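Local coordinates for putative uncharacterized protein lp_3323 (Lactobacillus plantarum, PDB 3DC7), which is of unknown function but is probably an SGNH-fold hydrolase of the GDSL-like lipase/acylhydrolase kind, acting on ester bonds, at residues A[87-92]-A[135-140]; A[96-101]-A[153-158]; A[111-116]-A[163-168]. One frame throughout, in Å; residues are numbered along the deposited sequence. Where two conformers were deposited one is given.

Interaction 1: residues A[87-92]-A[135-140]; sequences AVFGGV and ISAIHI
The amide of I135 donates to V88 O in a short, almost straight hydrogen bond: N to O is 2.6 Å, the angle at the hydrogen is 174°, and the donor lies nearly along the C=O axis. The carbonyl of the same residue, I135 O, takes a CA-H...O contact from F89 (CA to O 3.3 Å) and a weak hydrogen bond from G90 N. F89 and I135 also meet through their side chains. F89 holds CG anti to its backbone N (chi1 -166°), and CG2 of I135 stands 3.8 Å from the F89 ring centroid, squarely over the face. A137 CA lies near the plane of the same ring, 4.0 Å from F89 CE1. Replacing F89 by an alanine would probably leave I135 CG2 without the ring it sits on and open a gap beside A137. Farther along, V92 CB touches A137 CB at 3.9 Å and V92 CG2 meets I140 CG2 at 3.6 Å. These are adjacent parallel strands at the centre of an SGNH-hydrolase sheet; G91, the N-cap of helix 92-96, and V92 open the family's GxND motif, whose asparagine in relatives contributes to the oxyanion hole.

Interaction 2: residues A[96-101]-A[153-158]; sequences GRDQPL and NGLGYR
L101 lies over the ring of Y157: its CB is 3.9 Å from the ring centroid, close to the normal, in a CH-pi contact, while L101 CD2 lies over the same ring, nearest to Y157 CD1 at 3.8 Å. At the other end of the contact D98 turns its carboxylate to the start of the turn, where OD1 accepts a weak, bent hydrogen bond from G154 N (2.8 Å, 121° at the hydrogen). The carboxylate plane of D98 stands 78° from the amide plane of N153, whose CB lies 3.2 Å from OD1 of D98. Between the two ends L155 supplies the apolar contact: its CG lies beside D98 CB, and its CD1 is 3.6 Å from Q99 O and a similar distance from P100 CA.

Further bonds position these groups. N153 to G156 form a type I beta turn, and N153 OD1 grips it from inside, accepting from L155 N (3.0 Å), which makes an Asx turn, and from Y157 N (3.1 Å); the two donors come from opposite faces of the carbonyl plane. The NH2 end of N153 is held by Y95 O and Y162 OH, and D98 OD2 bonds to S147 OG. D98, with positive phi, is the C-prime residue of the Schellman motif that ends helix 92-96. The contact thus joins the loop leaving that helix to the loop leading into helix 159-173, while L101 also packs on F112 and Y113 of helix 112-126 and, like Y157, on Y162 of helix 159-173.

Interaction 3: residues A[111-116]-A[163-168]; sequences TFYGAL and EAAIAQ
A165 CB presses on the face of the Y113 ring, 3.7 Å from its centroid and displaced toward the rim, with Y113 CZ the nearest ring atom at 3.5 Å. The same methyl sits at the edge of the F112 ring, 3.7 Å from F112 CD2, and thus fills the corner between two aromatic side chains. F112 CZ lies 3.6 Å from I166 CG1. L116 crosses I166 at about a right angle, its CD1 lying 4.0 Å from I166 CG1 and also near the backbone of A165 and I166. At the more exposed margin the hydroxyl of Y113 donates to Q168 OE1 (OH to OE1 2.9 Å) from above the amide carbonyl plane, the ring and amide planes being 30° apart. The axes of 112-116 and 163-168 come within 10.0 Å, crossing at -31°, with the two helices running in the same general direction. L116 and I166 reach F134 and S136 of the strand beneath. Such side-by-side helices on one face of a parallel sheet belong to the three-layer alpha/beta/alpha fold of SGNH hydrolases.

From the N terminus, the chain passes strand 85-89, the loop after helix 92-96 and the start of helix 112-126 before reaching any partner. Strand 132-136 then closes interaction 1, the loop at 153-158 closes interaction 2, and helix 159-173 closes interaction 3. Each loop opens before the previous one shuts, so all three cross and none is nested. Interaction 1 joins neighbouring sheet strands, interaction 3 the helices over them, and interaction 2 the outer loops. Interactions 1 and 3 meet where S136 is probably hydrogen-bonded to E163 and packs on I166. Probable backbone hydrogen bonds from F112 to P100 and Y113 to L101 connect interactions 2 and 3.

Interaction 1: residues A[87-92]-A[135-140]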
# COMPACT_ATOMS: atom_id res chain seq x y z
N ALA A 87 -18.19 1.67 7.32
CA ALA A 87 -17.60 1.84 6.01
C ALA A 87 -18.11 3.13 5.35
O ALA A 87 -19.31 3.43 5.39
CB ALA A 87 -17.92 0.65 5.15
N VAL A 88 -17.18 3.90 4.79
CA VAL A 88 -17.54 5.09 4.01
C VAL A 88 -17.10 4.91 2.56
O VAL A 88 -15.93 4.64 2.28
CB VAL A 88 -16.94 6.38 4.60
CG1 VAL A 88 -17.35 7.60 3.76
CG2 VAL A 88 -17.35 6.53 6.06
N PHE A 89 -18.06 5.06 1.66
CA PHE A 89 -17.83 4.84 0.24
C PHE A 89 -18.25 6.10 -0.53
O PHE A 89 -19.38 6.23 -1.00
CB PHE A 89 -18.61 3.58 -0.18
CG PHE A 89 -18.21 3.01 -1.53
CD1 PHE A 89 -17.60 3.80 -2.50
CD2 PHE A 89 -18.52 1.70 -1.83
CE1 PHE A 89 -17.27 3.27 -3.73
CE2 PHE A 89 -18.19 1.16 -3.07
CZ PHE A 89 -17.57 1.94 -4.02
N GLY A 90 -17.33 7.05 -0.64
CA GLY A 90 -17.65 8.34 -1.24
C GLY A 90 -16.51 9.00 -2.00
O GLY A 90 -15.38 8.50 -1.99
N GLY A 91 -16.82 10.11 -2.66
CA GLY A 91 -15.85 10.88 -3.41
C GLY A 91 -16.12 10.97 -4.91
O GLY A 91 -15.67 11.91 -5.57
N VAL A 92 -16.86 10.00 -5.45
CA VAL A 92 -17.09 9.99 -6.89
C VAL A 92 -18.04 11.10 -7.31
O VAL A 92 -17.89 11.67 -8.39
CB VAL A 92 -17.51 8.60 -7.44
CG1 VAL A 92 -19.02 8.38 -7.32
CG2 VAL A 92 -17.09 8.51 -8.90
N ILE A 135 -13.60 3.67 1.50
CA ILE A 135 -13.56 3.05 0.17
C ILE A 135 -13.71 4.15 -0.88
O ILE A 135 -14.67 4.91 -0.84
CB ILE A 135 -14.67 1.99 -0.00
CG1 ILE A 135 -14.61 0.94 1.12
CG2 ILE A 135 -14.54 1.33 -1.34
CD1 ILE A 135 -15.89 0.17 1.31
N SER A 136 -12.75 4.26 -1.79
CA SER A 136 -12.89 5.20 -2.91
C SER A 136 -13.14 4.46 -4.23
O SER A 136 -12.64 3.35 -4.44
CB SER A 136 -11.68 6.12 -3.01
OG SER A 136 -10.50 5.38 -3.26
N ALA A 137 -13.88 5.10 -5.13
CA ALA A 137 -14.47 4.45 -6.31
C ALA A 137 -13.52 4.13 -7.44
O ALA A 137 -12.45 4.73 -7.58
CB ALA A 137 -15.62 5.29 -6.83
N ILE A 138 -13.94 3.18 -8.26
CA ILE A 138 -13.35 2.85 -9.56
C ILE A 138 -13.25 4.10 -10.46
O ILE A 138 -14.11 5.00 -10.39
CB ILE A 138 -14.19 1.74 -10.23
CG1 ILE A 138 -14.15 0.48 -9.35
CG2 ILE A 138 -13.70 1.42 -11.67
CD1 ILE A 138 -15.41 -0.33 -9.40
N HIS A 139 -12.19 4.14 -11.27
CA HIS A 139 -12.01 5.14 -12.33
C HIS A 139 -13.25 5.09 -13.23
O HIS A 139 -13.58 4.04 -13.77
CB HIS A 139 -10.75 4.82 -13.16
CG HIS A 139 -10.24 5.98 -13.97
ND1 HIS A 139 -11.05 6.73 -14.81
CD2 HIS A 139 -9.00 6.50 -14.10
CE1 HIS A 139 -10.34 7.68 -15.39
NE2 HIS A 139 -9.09 7.56 -14.98
N ILE A 140 -13.94 6.22 -13.35
CA ILE A 140 -15.18 6.24 -14.13
C ILE A 140 -14.93 6.58 -15.59
O ILE A 140 -13.86 7.08 -15.94
CB ILE A 140 -16.23 7.22 -13.53
CG1 ILE A 140 -15.76 8.68 -13.69
CG2 ILE A 140 -16.55 6.85 -12.07
CD1 ILE A 140 -16.76 9.70 -13.25

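Interaction 2: residues A[96-101]-A[153-158]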
# COMPACT_ATOMS: atom_id res chain seq x y z
N GLY A 96 -17.44 14.11 -9.73
CA GLY A 96 -18.32 14.27 -10.87
C GLY A 96 -19.34 15.39 -10.78
O GLY A 96 -19.85 15.85 -11.79
N ARG A 97 -19.66 15.83 -9.57
CA ARG A 97 -20.62 16.92 -9.41
C ARG A 97 -19.92 18.21 -8.96
O ARG A 97 -20.56 19.12 -8.41
CB ARG A 97 -21.76 16.51 -8.47
CG ARG A 97 -22.32 15.12 -8.80
CD ARG A 97 -23.51 14.76 -7.93
NE ARG A 97 -24.75 15.31 -8.47
CZ ARG A 97 -25.93 15.25 -7.87
NH1 ARG A 97 -26.05 14.67 -6.69
NH2 ARG A 97 -27.00 15.80 -8.45
N ASP A 98 -18.62 18.28 -9.19
CA ASP A 98 -17.86 19.51 -9.03
C ASP A 98 -17.87 20.08 -7.60
O ASP A 98 -18.21 21.25 -7.38
CB ASP A 98 -18.30 20.57 -10.08
CG ASP A 98 -18.05 20.11 -11.53
OD1 ASP A 98 -16.99 19.49 -11.77
OD2 ASP A 98 -18.88 20.37 -12.43
N GLN A 99 -17.50 19.25 -6.62
CA GLN A 99 -17.17 19.77 -5.29
C GLN A 99 -15.78 20.42 -5.36
O GLN A 99 -14.83 19.77 -5.80
CB GLN A 99 -17.19 18.65 -4.24
CG GLN A 99 -16.93 19.08 -2.78
CD GLN A 99 -18.10 19.81 -2.16
OE1 GLN A 99 -17.99 20.98 -1.74
NE2 GLN A 99 -19.25 19.14 -2.10
N PRO A 100 -15.65 21.70 -4.95
CA PRO A 100 -14.29 22.25 -4.96
C PRO A 100 -13.38 21.31 -4.17
O PRO A 100 -13.81 20.77 -3.14
CB PRO A 100 -14.43 23.60 -4.25
CG PRO A 100 -15.86 24.00 -4.54
CD PRO A 100 -16.64 22.70 -4.48
N LEU A 101 -12.18 21.08 -4.68
CA LEU A 101 -11.25 20.16 -4.04
C LEU A 101 -10.66 20.76 -2.77
O LEU A 101 -10.56 20.08 -1.74
CB LEU A 101 -10.13 19.77 -5.01
CG LEU A 101 -9.09 18.77 -4.49
CD1 LEU A 101 -9.72 17.44 -4.16
CD2 LEU A 101 -7.97 18.62 -5.49
N ASN A 153 -13.16 17.01 -14.44
CA ASN A 153 -14.51 17.51 -14.15
C ASN A 153 -14.65 18.99 -14.55
O ASN A 153 -13.71 19.55 -15.09
CB ASN A 153 -14.89 17.28 -12.68
CG ASN A 153 -14.07 18.12 -11.71
OD1 ASN A 153 -13.31 19.01 -12.10
ND2 ASN A 153 -14.22 17.83 -10.42
N GLY A 154 -15.79 19.62 -14.28
CA GLY A 154 -16.01 21.03 -14.64
C GLY A 154 -15.07 22.05 -13.99
O GLY A 154 -14.94 23.19 -14.47
N LEU A 155 -14.41 21.66 -12.91
CA LEU A 155 -13.46 22.53 -12.24
C LEU A 155 -12.05 22.24 -12.74
O LEU A 155 -11.10 22.85 -12.28
CB LEU A 155 -13.53 22.33 -10.72
CG LEU A 155 -14.89 22.44 -10.06
CD1 LEU A 155 -14.77 22.03 -8.62
CD2 LEU A 155 -15.46 23.86 -10.19
N GLY A 156 -11.93 21.28 -13.64
CA GLY A 156 -10.63 20.95 -14.22
C GLY A 156 -9.73 20.02 -13.42
O GLY A 156 -8.58 19.82 -13.81
N TYR A 157 -10.23 19.46 -12.31
CA TYR A 157 -9.47 18.45 -11.57
C TYR A 157 -9.72 17.07 -12.16
O TYR A 157 -10.71 16.85 -12.84
CB TYR A 157 -9.83 18.43 -10.09
CG TYR A 157 -9.58 19.71 -9.35
CD1 TYR A 157 -8.29 20.10 -9.00
CD2 TYR A 157 -10.65 20.55 -9.01
CE1 TYR A 157 -8.07 21.29 -8.32
CE2 TYR A 157 -10.44 21.74 -8.34
CZ TYR A 157 -9.15 22.10 -8.00
OH TYR A 157 -8.96 23.28 -7.32
N ARG A 158 -8.81 16.15 -11.86
CA ARG A 158 -8.92 14.76 -12.27
C ARG A 158 -9.47 13.95 -11.10
O ARG A 158 -9.33 14.36 -9.95
CB ARG A 158 -7.54 14.23 -12.70
CG ARG A 158 -6.77 15.18 -13.64
CD ARG A 158 -5.26 14.90 -13.66
NE ARG A 158 -4.68 15.02 -12.33
CZ ARG A 158 -3.42 15.36 -12.07
NH1 ARG A 158 -2.57 15.65 -13.05
NH2 ARG A 158 -3.00 15.43 -10.81

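Interaction 3: residues A[111-116]-A[163-168]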
# COMPACT_ATOMS: atom_id res chain seq x y z
N THR A 111 -15.06 22.54 1.00
CA THR A 111 -14.13 21.86 0.09
C THR A 111 -14.06 20.38 0.42
O THR A 111 -14.44 19.96 1.52
CB THR A 111 -12.70 22.48 0.13
OG1 THR A 111 -12.15 22.36 1.44
CG2 THR A 111 -12.72 23.96 -0.30
N PHE A 112 -13.57 19.60 -0.52
CA PHE A 112 -13.44 18.15 -0.34
C PHE A 112 -12.50 17.81 0.81
O PHE A 112 -12.80 16.94 1.62
CB PHE A 112 -12.95 17.50 -1.63
CG PHE A 112 -13.02 16.00 -1.62
CD1 PHE A 112 -14.23 15.34 -1.44
CD2 PHE A 112 -11.87 15.24 -1.81
CE1 PHE A 112 -14.30 13.95 -1.45
CE2 PHE A 112 -11.94 13.85 -1.82
CZ PHE A 112 -13.15 13.21 -1.63
N TYR A 113 -11.38 18.51 0.89
CA TYR A 113 -10.40 18.32 1.96
C TYR A 113 -10.95 18.67 3.33
O TYR A 113 -10.76 17.93 4.30
CB TYR A 113 -9.16 19.15 1.70
CG TYR A 113 -8.09 18.49 0.87
CD1 TYR A 113 -7.22 17.53 1.43
CD2 TYR A 113 -7.90 18.85 -0.46
CE1 TYR A 113 -6.20 16.94 0.66
CE2 TYR A 113 -6.90 18.27 -1.24
CZ TYR A 113 -6.06 17.32 -0.67
OH TYR A 113 -5.07 16.77 -1.44
N GLY A 114 -11.63 19.82 3.41
CA GLY A 114 -12.28 20.25 4.64
C GLY A 114 -13.36 19.29 5.08
O GLY A 114 -13.49 19.00 6.27
N ALA A 115 -14.13 18.76 4.13
CA ALA A 115 -15.22 17.86 4.47
C ALA A 115 -14.73 16.48 4.97
O ALA A 115 -15.29 15.95 5.92
CB ALA A 115 -16.19 17.73 3.35
N LEU A 116 -13.68 15.93 4.34
CA LEU A 116 -12.98 14.76 4.88
C LEU A 116 -12.51 14.95 6.33
O LEU A 116 -12.72 14.07 7.17
CB LEU A 116 -11.79 14.36 4.00
CG LEU A 116 -12.13 13.75 2.64
CD1 LEU A 116 -10.91 13.75 1.71
CD2 LEU A 116 -12.69 12.34 2.81
N GLU A 163 -9.11 11.18 -5.20
CA GLU A 163 -8.53 9.93 -4.71
C GLU A 163 -7.28 10.16 -3.83
O GLU A 163 -7.16 9.55 -2.78
CB GLU A 163 -8.26 9.02 -5.92
CG GLU A 163 -7.35 7.83 -5.65
CD GLU A 163 -8.02 6.79 -4.77
OE1 GLU A 163 -9.26 6.81 -4.66
OE2 GLU A 163 -7.28 5.95 -4.19
N ALA A 164 -6.39 11.07 -4.23
CA ALA A 164 -5.22 11.42 -3.42
C ALA A 164 -5.57 12.15 -2.12
O ALA A 164 -4.93 11.93 -1.08
CB ALA A 164 -4.22 12.23 -4.24
N ALA A 165 -6.58 13.02 -2.18
CA ALA A 165 -7.10 13.71 -0.99
C ALA A 165 -7.58 12.71 0.07
O ALA A 165 -7.22 12.82 1.25
CB ALA A 165 -8.23 14.69 -1.38
N ILE A 166 -8.38 11.74 -0.34
CA ILE A 166 -8.81 10.64 0.54
C ILE A 166 -7.62 9.87 1.14
O ILE A 166 -7.56 9.65 2.37
CB ILE A 166 -9.79 9.68 -0.20
CG1 ILE A 166 -11.10 10.41 -0.53
CG2 ILE A 166 -10.10 8.46 0.65
CD1 ILE A 166 -11.94 9.75 -1.61
N ALA A 167 -6.66 9.48 0.30
CA ALA A 167 -5.46 8.80 0.82
C ALA A 167 -4.73 9.67 1.85
O ALA A 167 -4.43 9.19 2.95
CB ALA A 167 -4.54 8.39 -0.30
N GLN A 168 -4.48 10.94 1.54
CA GLN A 168 -3.79 11.83 2.49
C GLN A 168 -4.55 12.06 3.78
O GLN A 168 -3.98 11.94 4.86
CB GLN A 168 -3.44 13.18 1.87
CG GLN A 168 -2.45 13.12 0.69
CD GLN A 168 -2.55 14.36 -0.21
OE1 GLN A 168 -3.03 15.43 0.21
NE2 GLN A 168 -2.07 14.23 -1.46